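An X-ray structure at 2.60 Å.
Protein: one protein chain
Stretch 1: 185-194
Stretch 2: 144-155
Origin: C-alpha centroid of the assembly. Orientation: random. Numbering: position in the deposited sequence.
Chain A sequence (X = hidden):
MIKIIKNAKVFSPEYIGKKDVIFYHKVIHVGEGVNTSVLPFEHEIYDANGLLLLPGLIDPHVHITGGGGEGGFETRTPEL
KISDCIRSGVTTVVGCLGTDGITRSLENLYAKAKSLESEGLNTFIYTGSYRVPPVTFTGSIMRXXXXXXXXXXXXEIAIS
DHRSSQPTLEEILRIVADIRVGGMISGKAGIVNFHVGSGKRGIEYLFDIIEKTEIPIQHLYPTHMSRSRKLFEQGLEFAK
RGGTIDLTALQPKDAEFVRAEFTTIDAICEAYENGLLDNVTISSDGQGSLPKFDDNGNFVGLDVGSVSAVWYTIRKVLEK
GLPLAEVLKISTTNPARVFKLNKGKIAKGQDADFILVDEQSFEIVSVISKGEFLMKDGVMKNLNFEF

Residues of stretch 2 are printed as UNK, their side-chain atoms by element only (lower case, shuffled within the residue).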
# COMPACT_ATOMS: atom_id res chain seq x y z
N ILE A 185 23.27 2.39 -15.52
CA ILE A 185 22.18 3.12 -16.22
C ILE A 185 22.45 4.63 -16.12
O ILE A 185 22.16 5.38 -17.07
CB ILE A 185 20.83 2.71 -15.61
CG1 ILE A 185 20.52 1.23 -15.89
CG2 ILE A 185 19.69 3.60 -16.07
CD1 ILE A 185 19.34 0.66 -15.07
N SER A 186 22.95 5.08 -14.97
CA SER A 186 23.03 6.50 -14.59
C SER A 186 24.43 7.08 -14.90
O SER A 186 24.64 8.30 -14.73
CB SER A 186 22.66 6.64 -13.13
OG SER A 186 23.68 6.14 -12.29
N GLY A 187 25.36 6.25 -15.34
CA GLY A 187 26.73 6.69 -15.64
C GLY A 187 27.48 7.08 -14.38
O GLY A 187 28.45 7.78 -14.50
N LYS A 188 27.08 6.58 -13.21
CA LYS A 188 27.79 6.80 -11.92
C LYS A 188 28.52 5.52 -11.47
O LYS A 188 28.25 4.46 -12.02
CB LYS A 188 26.75 7.22 -10.89
CG LYS A 188 26.01 8.48 -11.27
CD LYS A 188 25.19 8.97 -10.12
CE LYS A 188 23.82 9.50 -10.49
NZ LYS A 188 22.98 9.49 -9.29
N ALA A 189 29.36 5.60 -10.45
CA ALA A 189 30.25 4.49 -10.01
C ALA A 189 29.44 3.35 -9.37
O ALA A 189 29.83 2.21 -9.56
CB ALA A 189 31.30 5.00 -9.06
N GLY A 190 28.43 3.66 -8.57
CA GLY A 190 27.63 2.65 -7.87
C GLY A 190 28.39 2.00 -6.74
O GLY A 190 28.67 0.82 -6.84
N ILE A 191 28.72 2.75 -5.69
CA ILE A 191 29.57 2.26 -4.57
C ILE A 191 28.66 1.66 -3.50
O ILE A 191 27.58 2.21 -3.25
CB ILE A 191 30.43 3.41 -4.03
CG1 ILE A 191 31.36 3.99 -5.11
CG2 ILE A 191 31.20 2.98 -2.79
CD1 ILE A 191 32.06 2.93 -5.96
N VAL A 192 29.01 0.51 -2.96
CA VAL A 192 28.49 0.04 -1.66
C VAL A 192 29.58 0.35 -0.64
O VAL A 192 30.66 -0.17 -0.81
CB VAL A 192 28.13 -1.45 -1.68
CG1 VAL A 192 27.54 -1.91 -0.35
CG2 VAL A 192 27.19 -1.77 -2.83
N ASN A 193 29.29 1.20 0.34
CA ASN A 193 30.19 1.53 1.47
C ASN A 193 29.76 0.64 2.64
O ASN A 193 28.58 0.70 3.06
CB ASN A 193 30.15 3.03 1.75
CG ASN A 193 31.00 3.47 2.93
OD1 ASN A 193 30.55 4.27 3.74
ND2 ASN A 193 32.23 3.02 2.99
N PHE A 194 30.68 -0.21 3.11
CA PHE A 194 30.44 -1.13 4.25
C PHE A 194 31.06 -0.49 5.48
O PHE A 194 32.27 -0.22 5.45
CB PHE A 194 31.06 -2.50 4.01
CG PHE A 194 30.40 -3.25 2.89
CD1 PHE A 194 29.18 -3.87 3.07
CD2 PHE A 194 30.97 -3.28 1.63
CE1 PHE A 194 28.56 -4.54 2.03
CE2 PHE A 194 30.34 -3.94 0.58
CZ PHE A 194 29.14 -4.57 0.79
N UNK A 144 16.82 5.30 -6.72
CA UNK A 144 17.50 6.43 -6.03
C UNK A 144 18.70 6.89 -6.85
O UNK A 144 18.79 8.09 -7.18
o UNK A 144 17.06 5.73 -2.40
c UNK A 144 16.75 5.98 -3.62
o UNK A 144 15.58 6.17 -4.03
c UNK A 144 17.89 6.07 -4.61
N UNK A 145 19.57 5.97 -7.24
CA UNK A 145 20.82 6.32 -7.96
C UNK A 145 20.48 6.73 -9.39
O UNK A 145 21.14 7.57 -9.93
c UNK A 145 21.36 3.94 -8.56
c UNK A 145 21.86 5.19 -7.86
c UNK A 145 24.39 4.74 -7.99
c UNK A 145 23.23 5.66 -8.36
N UNK A 146 19.42 6.23 -10.00
CA UNK A 146 19.11 6.63 -11.41
C UNK A 146 18.50 8.04 -11.36
O UNK A 146 19.01 8.89 -12.10
c UNK A 146 17.76 5.98 -13.49
c UNK A 146 18.28 5.55 -12.13
c UNK A 146 19.06 4.27 -12.29
N UNK A 147 17.60 8.33 -10.42
CA UNK A 147 16.75 9.56 -10.49
C UNK A 147 17.37 10.77 -9.77
O UNK A 147 16.97 11.90 -10.10
c UNK A 147 15.37 9.26 -9.88
c UNK A 147 14.51 8.26 -10.64
c UNK A 147 14.42 8.59 -12.12
c UNK A 147 13.12 8.23 -10.02
N UNK A 148 18.21 10.58 -8.77
CA UNK A 148 18.78 11.67 -7.91
C UNK A 148 20.27 11.87 -8.22
O UNK A 148 21.09 11.04 -7.83
c UNK A 148 19.16 12.29 -5.53
c UNK A 148 18.56 11.27 -6.45
c UNK A 148 16.83 10.29 -4.93
c UNK A 148 17.07 11.06 -6.18
N UNK A 149 20.61 12.98 -8.87
CA UNK A 149 21.98 13.32 -9.32
C UNK A 149 23.00 12.98 -8.21
O UNK A 149 23.89 12.19 -8.49
c UNK A 149 22.03 14.74 -9.89
c UNK A 149 21.86 14.76 -11.42
o UNK A 149 22.38 13.82 -12.07
o UNK A 149 21.21 15.70 -11.96
N UNK A 150 22.84 13.47 -6.99
CA UNK A 150 23.92 13.39 -5.98
C UNK A 150 24.10 11.97 -5.43
O UNK A 150 25.13 11.74 -4.79
n UNK A 150 25.45 18.46 -5.00
c UNK A 150 24.03 16.73 -3.98
c UNK A 150 24.15 18.19 -4.35
c UNK A 150 23.65 14.38 -4.85
c UNK A 150 23.97 15.83 -5.19
N UNK A 151 23.12 11.06 -5.56
CA UNK A 151 23.27 9.69 -4.97
C UNK A 151 24.35 8.93 -5.75
O UNK A 151 24.20 8.78 -6.99
c UNK A 151 20.93 9.65 -4.05
c UNK A 151 21.92 8.96 -4.96
c UNK A 151 22.07 7.51 -4.57
N UNK A 152 25.45 8.51 -5.10
CA UNK A 152 26.59 7.84 -5.81
C UNK A 152 26.72 6.39 -5.33
O UNK A 152 27.66 5.71 -5.77
c UNK A 152 28.30 9.02 -4.28
c UNK A 152 28.16 7.92 -3.26
c UNK A 152 27.91 8.62 -5.70
c UNK A 152 27.83 9.84 -6.60
N UNK A 153 25.80 5.91 -4.51
CA UNK A 153 25.94 4.59 -3.88
C UNK A 153 24.99 4.39 -2.72
O UNK A 153 24.12 5.23 -2.52
N UNK A 154 25.13 3.27 -2.04
CA UNK A 154 24.37 2.91 -0.83
C UNK A 154 25.39 2.73 0.28
O UNK A 154 26.48 2.26 0.00
c UNK A 154 23.54 1.64 -1.03
c UNK A 154 22.61 1.40 0.16
c UNK A 154 24.44 0.43 -1.29
N UNK A 155 25.05 3.17 1.48
CA UNK A 155 25.98 3.20 2.60
C UNK A 155 25.43 4.04 3.73
O UNK A 155 24.46 4.77 3.52

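Position 144 carries two carbons, the second bearing two oxygens: a carboxylate on a short stem, hence Asp 144. It points away from stretch 1, and both oxygens are hydrogen-bonded elsewhere in the structure. Position 145 has four carbons, forked at the first with one arm two carbons long, which identifies Ile 145. Its longer arm reaches across to Gly 190, CD1 lying 3.9 Å from Gly 190 CA. At 146 one carbon carries two others, the mark of Val 146; its CG2 meets Ile 185 CG2 at 3.9 Å, an apolar contact between buried side chains.

Position 147 has four carbons forked at the second, so it is Leu 147; its CA-to-CB bond points away from stretch 1, and the residue is buried, which suits an apolar side chain. Position 148 again has four carbons forked at the first, one arm longer: Ile 148. Its CA-to-CB bond points away, while its backbone O accepts a hydrogen bond from Lys 188 NZ at 2.8 Å; the residue also leaves helical phi/psi and starts a type I turn. Position 149 has a second carbon with two oxygens, giving Asp 149, partly exposed and with OD1 bonded elsewhere. Position 150 is a row of four carbons ending in nitrogen, Lys 150, whose amine is likewise satisfied elsewhere.

Position 151 shows one carbon bearing two, Val 151, a beta-branched residue suited to the start of a strand; its N closes the turn on Ile 148 O at 3.0 Å. Position 152, four carbons forked at the first with one longer arm, is Ile 152, its CG2 4.5 Å from Lys 188 CD. Position 153 has no side-chain atoms: Gly 153. A CB here would fall 2.2 Å from Ile 191 O, a clash. Position 154, one carbon bearing two, is Val 154; its CG1 packs 3.8 Å from Val 192 CG2 on the same face of the sheet. Position 155 is again bare, Gly 155, where a CB would come within 2.9 Å of Asn 193 CB.

The contact joins two parallel strands and a lysine anchor. Ile 191 N donates to Ile 152 O (3.1 Å), Val 154 N to Ile 191 O (2.9 Å) and Asn 193 N to Val 154 O (3.0 Å), the alternation typical of parallel pairing. Beside them, Lys 188 NZ donates to four carbonyls, Ile 145 O and Val 151 O at 2.7 Å, Ile 148 O at 2.8 Å and Asp 149 O at 3.0 Å, tying the helix end, turn and strand start to a single cation.

Stretch 2 (144-155) DIVLIDKVIGVG
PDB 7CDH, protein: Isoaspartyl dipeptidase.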